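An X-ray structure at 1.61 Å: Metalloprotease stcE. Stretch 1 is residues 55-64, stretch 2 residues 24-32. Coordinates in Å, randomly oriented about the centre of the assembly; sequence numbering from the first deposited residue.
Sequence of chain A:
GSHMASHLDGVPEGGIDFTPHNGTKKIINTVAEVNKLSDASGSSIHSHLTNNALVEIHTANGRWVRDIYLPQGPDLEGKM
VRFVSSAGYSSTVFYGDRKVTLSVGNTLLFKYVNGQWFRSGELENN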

ATOM      1  N   VAL A  55      -1.331   6.083   3.160  1.00 11.12           N
ATOM      2  CA  VAL A  55       0.039   5.600   3.428  1.00 11.47           C
ATOM      3  C   VAL A  55       0.720   5.500   2.084  1.00 10.16           C
ATOM      4  O   VAL A  55       0.156   4.885   1.145  1.00 10.40           O
ATOM      5  CB  VAL A  55       0.045   4.252   4.131  1.00 10.33           C
ATOM      6  CG1 VAL A  55       1.440   3.583   4.069  1.00 11.99           C
ATOM      7  CG2 VAL A  55      -0.425   4.382   5.625  1.00 12.18           C
ATOM      8  N   GLU A  56       1.932   6.040   1.960  1.00 10.24           N
ATOM      9  CA  GLU A  56       2.701   6.018   0.702  1.00 10.00           C
ATOM     10  C   GLU A  56       4.023   5.297   1.008  1.00  9.39           C
ATOM     11  O   GLU A  56       4.804   5.776   1.847  1.00 10.33           O
ATOM     12  CB  GLU A  56       2.957   7.433   0.176  1.00 10.87           C
ATOM     13  CG  GLU A  56       3.811   7.417  -1.084  1.00 11.93           C
ATOM     14  CD  GLU A  56       3.828   8.767  -1.826  1.00 15.92           C
ATOM     15  OE1 GLU A  56       2.804   9.462  -1.894  1.00 15.53           O
ATOM     16  OE2 GLU A  56       4.854   9.100  -2.349  1.00 18.92           O
ATOM     17  N   ILE A  57       4.233   4.182   0.332  1.00  9.25           N
ATOM     18  CA  ILE A  57       5.379   3.322   0.562  1.00  9.14           C
ATOM     19  C   ILE A  57       6.368   3.476  -0.544  1.00  9.31           C
ATOM     20  O   ILE A  57       6.022   3.389  -1.731  1.00  9.50           O
ATOM     21  CB  ILE A  57       4.902   1.861   0.620  1.00  9.04           C
ATOM     22  CG1 ILE A  57       4.052   1.641   1.863  1.00  9.94           C
ATOM     23  CG2 ILE A  57       6.110   0.841   0.548  1.00  9.55           C
ATOM     24  CD1 ILE A  57       3.176   0.332   1.826  1.00 11.96           C
ATOM     25  N   HIS A  58       7.611   3.764  -0.162  1.00 10.04           N
ATOM     26  CA  HIS A  58       8.716   3.911  -1.142  1.00 10.16           C
ATOM     27  C   HIS A  58       9.708   2.790  -0.932  1.00 10.05           C
ATOM     28  O   HIS A  58      10.441   2.784   0.059  1.00 10.46           O
ATOM     29  CB  HIS A  58       9.451   5.211  -0.901  1.00 12.22           C
ATOM     30  CG  HIS A  58       8.660   6.427  -1.219  1.00 12.77           C
ATOM     31  ND1 HIS A  58       9.126   7.695  -0.897  1.00 16.05           N
ATOM     32  CD2 HIS A  58       7.380   6.580  -1.646  1.00 15.59           C
ATOM     33  CE1 HIS A  58       8.201   8.569  -1.283  1.00 18.02           C
ATOM     34  NE2 HIS A  58       7.123   7.926  -1.727  1.00 15.13           N
ATOM     35  N   THR A  59       9.719   1.793  -1.841  1.00  9.92           N
ATOM     36  CA  THR A  59      10.772   0.779  -1.836  1.00 10.06           C
ATOM     37  C   THR A  59      11.942   1.304  -2.673  1.00 10.17           C
ATOM     38  O   THR A  59      11.730   2.107  -3.612  1.00 10.98           O
ATOM     39  CB  THR A  59      10.268  -0.541  -2.348  1.00 10.01           C
ATOM     40  OG1 THR A  59       9.598  -0.329  -3.581  1.00 11.81           O
ATOM     41  CG2 THR A  59       9.308  -1.235  -1.318  1.00 10.92           C
ATOM     42  N   ALA A  60      13.137   0.863  -2.366  1.00  9.95           N
ATOM     43  CA  ALA A  60      14.340   1.316  -3.073  1.00 11.69           C
ATOM     44  C   ALA A  60      15.377   0.253  -2.980  1.00 11.40           C
ATOM     45  O   ALA A  60      15.221  -0.726  -2.237  1.00 11.82           O
ATOM     46  CB  ALA A  60      14.842   2.660  -2.443  1.00 11.57           C
ATOM     47  N   ASN A  61      16.490   0.418  -3.740  1.00 11.86           N
ATOM     48  CA  ASN A  61      17.606  -0.485  -3.575  1.00 12.34           C
ATOM     49  C   ASN A  61      18.103  -0.413  -2.113  1.00 12.63           C
ATOM     50  O   ASN A  61      18.255   0.660  -1.536  1.00 13.76           O
ATOM     51  CB  ASN A  61      18.696  -0.143  -4.559  1.00 12.48           C
ATOM     52  CG  ASN A  61      18.343  -0.496  -6.009  1.00 12.54           C
ATOM     53  OD1 ASN A  61      17.518  -1.409  -6.230  1.00 12.97           O
ATOM     54  ND2 ASN A  61      18.960   0.183  -6.960  1.00 14.09           N
ATOM     55  N   GLY A  62      18.241  -1.597  -1.524  1.00 13.48           N
ATOM     56  CA  GLY A  62      18.632  -1.704  -0.128  1.00 13.77           C
ATOM     57  C   GLY A  62      17.480  -1.535   0.847  1.00 13.20           C
ATOM     58  O   GLY A  62      17.719  -1.506   2.069  1.00 16.37           O
ATOM     59  N   ARG A  63      16.280  -1.365   0.326  1.00 12.76           N
ATOM     60  CA  ARG A  63      15.105  -1.038   1.144  1.00 12.00           C
ATOM     61  C   ARG A  63      13.876  -1.639   0.508  1.00 10.92           C
ATOM     62  O   ARG A  63      13.015  -0.919  -0.035  1.00 10.02           O
ATOM     63  CB  ARG A  63      14.986   0.477   1.237  1.00 12.39           C
ATOM     64  CG  ARG A  63      13.943   0.956   2.246  1.00 12.33           C
ATOM     65  CD  ARG A  63      13.235   2.217   1.755  1.00 13.23           C
ATOM     66  NE  ARG A  63      14.190   3.268   1.464  1.00 14.14           N
ATOM     67  CZ  ARG A  63      13.951   4.339   0.719  1.00 15.29           C
ATOM     68  NH1 ARG A  63      14.900   5.241   0.549  1.00 16.36           N
ATOM     69  NH2 ARG A  63      12.780   4.536   0.140  1.00 12.91           N
ATOM     70  N   TRP A  64      13.811  -2.966   0.565  1.00 12.25           N
ATOM     71  CA  TRP A  64      12.886  -3.782  -0.238  1.00 12.56           C
ATOM     72  C   TRP A  64      12.453  -5.015   0.495  1.00 13.34           C
ATOM     73  O   TRP A  64      13.214  -5.546   1.301  1.00 15.97           O
ATOM     74  CB  TRP A  64      13.583  -4.176  -1.554  1.00 11.82           C
ATOM     75  CG  TRP A  64      12.997  -5.265  -2.370  1.00 11.94           C
ATOM     76  CD1 TRP A  64      12.060  -5.130  -3.388  1.00 12.50           C
ATOM     77  CD2 TRP A  64      13.267  -6.679  -2.254  1.00 15.63           C
ATOM     78  NE1 TRP A  64      11.716  -6.384  -3.860  1.00 13.60           N
ATOM     79  CE2 TRP A  64      12.470  -7.343  -3.219  1.00 14.12           C
ATOM     80  CE3 TRP A  64      14.104  -7.428  -1.432  1.00 14.27           C
ATOM     81  CZ2 TRP A  64      12.490  -8.685  -3.378  1.00 16.18           C
ATOM     82  CZ3 TRP A  64      14.127  -8.790  -1.576  1.00 17.39           C
ATOM     83  CH2 TRP A  64      13.332  -9.431  -2.539  1.00 17.01           C
TER
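Stretch 2, residues 24-32: TKKIINTVA

How does stretch 2 run along stretch 1? Residues 25-28 form a strand that lies parallel to the strand starting before Val-55, with axes 4.7 Å apart at closest approach and a crossing angle of -17°. Val-55 pairs with Lys-26, Glu-56 with Ile-27 and Ile-57 with Ile-28. Glu-56 bonds to the residues flanking its partner Ile-27, as parallel strands do: Glu-56 N donates to Lys-26 O at 2.8 Å, and Glu-56 O accepts from Ile-28 N at 2.8 Å. Two residues on, His-58 N donates to Ile-28 O at 2.9 Å, almost straight.

What fills the face of the sheet that carries Val-55, Ile-57, Lys-26 and Ile-28? Ile-28, with chi1 m and chi2 t, extends its CD1 to 3.7 Å from Val-55 CG1, while its CB lies 4.0 Å from Ile-57 CG1. One isoleucine thus touches two apolar neighbours on the opposing strand. Lys-26 starts on the same face, its CB 4.1 Å from Val-55 CG2, but chi2 in p bends the chain and its end leads away.

Why is Glu-56 extended on the other face? With chi1 and chi2 both t, its carboxylate meets Lys-25 of stretch 2 and His-58 of its own stretch. Glu-56 OE1 forms a salt bridge with Lys-25 NZ at 2.9 Å, although the hydrogen bond within it is weak; Lys-25 is t at all four chi angles, and its end comes nearer to stretch 1 than its sideways CB would suggest. Glu-56 OE2 accepts from His-58 NE2 at 2.6 Å, with the imidazole at chi1 m. Ile-27 CG2 lies over one face of that ring, 4.2 Å from His-58 ND1. Water 2 links the two stretches, its O 2.7 Å from His-58 ND1 and 3.1 Å from Asn-29 ND2.

How does the contact continue past the paired strands? Stretch 1 makes a type II turn from Ala-60 to Arg-63, closed by Arg-63 N to Ala-60 O at 2.8 Å and Ala-60 N to Arg-63 O at 2.9 Å; Gly-62 has the positive phi that favours glycine. Stretch 2 meanwhile passes through Asn-29 and Thr-30, the N-cap residue, into a helix at Val-31. Arg-63 folds back, chi1 t, chi2 between wells at -144° and chi3 m, and Arg-63 NH2 donates to His-58 O at 2.9 Å. Asn-29 O lies over one face of the guanidinium, 3.2 Å from Arg-63 NE, with too poor an angle for a hydrogen bond. Val-31, chi1 t, places CG2 3.5 Å from Gly-62 O and 4.1 Å from Arg-63 CG.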

ATOM      1  N   THR A  24      -3.640  14.060   5.732  1.00 15.46           N
ATOM      2  CA  THR A  24      -2.825  13.250   6.656  1.00 15.67           C
ATOM      3  C   THR A  24      -2.199  12.101   5.880  1.00 14.53           C
ATOM      4  O   THR A  24      -2.913  11.210   5.357  1.00 13.64           O
ATOM      5  CB  THR A  24      -3.659  12.757   7.885  1.00 16.63           C
ATOM      6  OG1 THR A  24      -4.776  11.974   7.470  1.00 15.44           O
ATOM      7  CG2 THR A  24      -4.153  13.990   8.698  1.00 17.64           C
ATOM      8  N   LYS A  25      -0.886  12.147   5.700  1.00 13.24           N
ATOM      9  CA  LYS A  25      -0.201  11.206   4.844  1.00 13.97           C
ATOM     10  C   LYS A  25       0.969  10.657   5.571  1.00 13.52           C
ATOM     11  O   LYS A  25       1.834  11.397   6.043  1.00 14.46           O
ATOM     12  CB  LYS A  25       0.320  11.951   3.622  1.00 14.14           C
ATOM     13  CG  LYS A  25       1.020  11.055   2.621  1.00 14.92           C
ATOM     14  CD  LYS A  25       1.698  11.913   1.629  1.00 18.84           C
ATOM     15  CE  LYS A  25       2.202  11.184   0.478  1.00 19.38           C
ATOM     16  NZ  LYS A  25       2.692  12.092  -0.574  1.00 18.62           N
ATOM     17  N   LYS A  26       1.083   9.339   5.662  1.00 11.88           N
ATOM     18  CA  LYS A  26       2.251   8.647   6.210  1.00 12.97           C
ATOM     19  C   LYS A  26       3.108   8.134   5.129  1.00 14.25           C
ATOM     20  O   LYS A  26       2.681   7.370   4.310  1.00 15.22           O
ATOM     21  CB  LYS A  26       1.784   7.486   7.084  1.00 14.42           C
ATOM     22  CG  LYS A  26       2.880   6.501   7.430  1.00 14.95           C
ATOM     23  CD  LYS A  26       3.927   7.032   8.427  1.00 17.07           C
ATOM     24  CE  LYS A  26       5.057   5.995   8.640  1.00 16.65           C
ATOM     25  NZ  LYS A  26       6.065   6.397   9.669  1.00 18.22           N
ATOM     26  N   ILE A  27       4.393   8.511   5.159  1.00 14.42           N
ATOM     27  CA  ILE A  27       5.355   7.947   4.199  1.00 14.07           C
ATOM     28  C   ILE A  27       6.169   6.869   4.880  1.00 13.35           C
ATOM     29  O   ILE A  27       6.672   7.061   5.963  1.00 14.20           O
ATOM     30  CB  ILE A  27       6.334   9.039   3.672  1.00 14.55           C
ATOM     31  CG1 ILE A  27       5.585  10.027   2.812  1.00 17.84           C
ATOM     32  CG2 ILE A  27       7.482   8.440   2.891  1.00 13.23           C
ATOM     33  CD1 ILE A  27       4.801  10.945   3.609  1.00 25.41           C
ATOM     34  N   ILE A  28       6.313   5.708   4.222  1.00 11.60           N
ATOM     35  CA  ILE A  28       7.147   4.630   4.704  1.00 11.80           C
ATOM     36  C   ILE A  28       8.272   4.569   3.776  1.00 12.21           C
ATOM     37  O   ILE A  28       8.115   4.252   2.632  1.00 11.24           O
ATOM     38  CB  ILE A  28       6.322   3.269   4.728  1.00 11.17           C
ATOM     39  CG1 ILE A  28       5.251   3.349   5.797  1.00 11.44           C
ATOM     40  CG2 ILE A  28       7.294   2.051   4.864  1.00 12.25           C
ATOM     41  CD1 ILE A  28       4.310   2.172   5.857  1.00 13.70           C
ATOM     42  N   ASN A  29       9.472   4.951   4.211  1.00 11.72           N
ATOM     43  CA  ASN A  29      10.643   5.070   3.329  1.00 10.84           C
ATOM     44  C   ASN A  29      11.947   4.777   4.034  1.00 11.72           C
ATOM     45  O   ASN A  29      12.999   5.263   3.595  1.00 12.59           O
ATOM     46  CB  ASN A  29      10.710   6.458   2.681  1.00 11.34           C
ATOM     47  CG  ASN A  29      10.980   7.570   3.689  1.00 13.31           C
ATOM     48  OD1 ASN A  29      10.893   7.354   4.879  1.00 12.68           O
ATOM     49  ND2 ASN A  29      11.277   8.785   3.204  1.00 13.76           N
ATOM     50  N   THR A  30      11.878   3.961   5.078  1.00 11.08           N
ATOM     51  CA  THR A  30      13.113   3.544   5.778  1.00 12.40           C
ATOM     52  C   THR A  30      13.145   2.038   5.847  1.00 12.99           C
ATOM     53  O   THR A  30      12.106   1.387   5.700  1.00 12.27           O
ATOM     54  CB  THR A  30      13.127   4.107   7.229  1.00 13.27           C
ATOM     55  OG1 THR A  30      11.951   3.649   7.900  1.00 12.81           O
ATOM     56  CG2 THR A  30      13.199   5.619   7.214  1.00 14.90           C
ATOM     57  N   VAL A  31      14.342   1.471   6.097  1.00 12.83           N
ATOM     58  CA  VAL A  31      14.520   0.007   6.076  1.00 13.33           C
ATOM     59  C   VAL A  31      13.653  -0.688   7.106  1.00 14.64           C
ATOM     60  O   VAL A  31      12.945  -1.647   6.786  1.00 14.41           O
ATOM     61  CB  VAL A  31      15.991  -0.397   6.222  1.00 14.68           C
ATOM     62  CG1 VAL A  31      16.065  -1.950   6.311  1.00 15.57           C
ATOM     63  CG2 VAL A  31      16.799   0.138   5.048  1.00 14.96           C
ATOM     64  N   ALA A  32      13.676  -0.185   8.346  1.00 14.87           N
ATOM     65  CA  ALA A  32      12.956  -0.839   9.465  1.00 15.94           C
ATOM     66  C   ALA A  32      11.464  -0.875   9.158  1.00 16.07           C
ATOM     67  O   ALA A  32      10.791  -1.875   9.456  1.00 16.50           O
ATOM     68  CB  ALA A  32      13.200  -0.122  10.756  1.00 17.90           C
TER
HETATM   69  O   HOH W   1       4.666  11.621  -3.237  1.00 17.03           O
HETATM   70  O   HOH W   2      11.494   8.657   0.111  1.00 16.72           O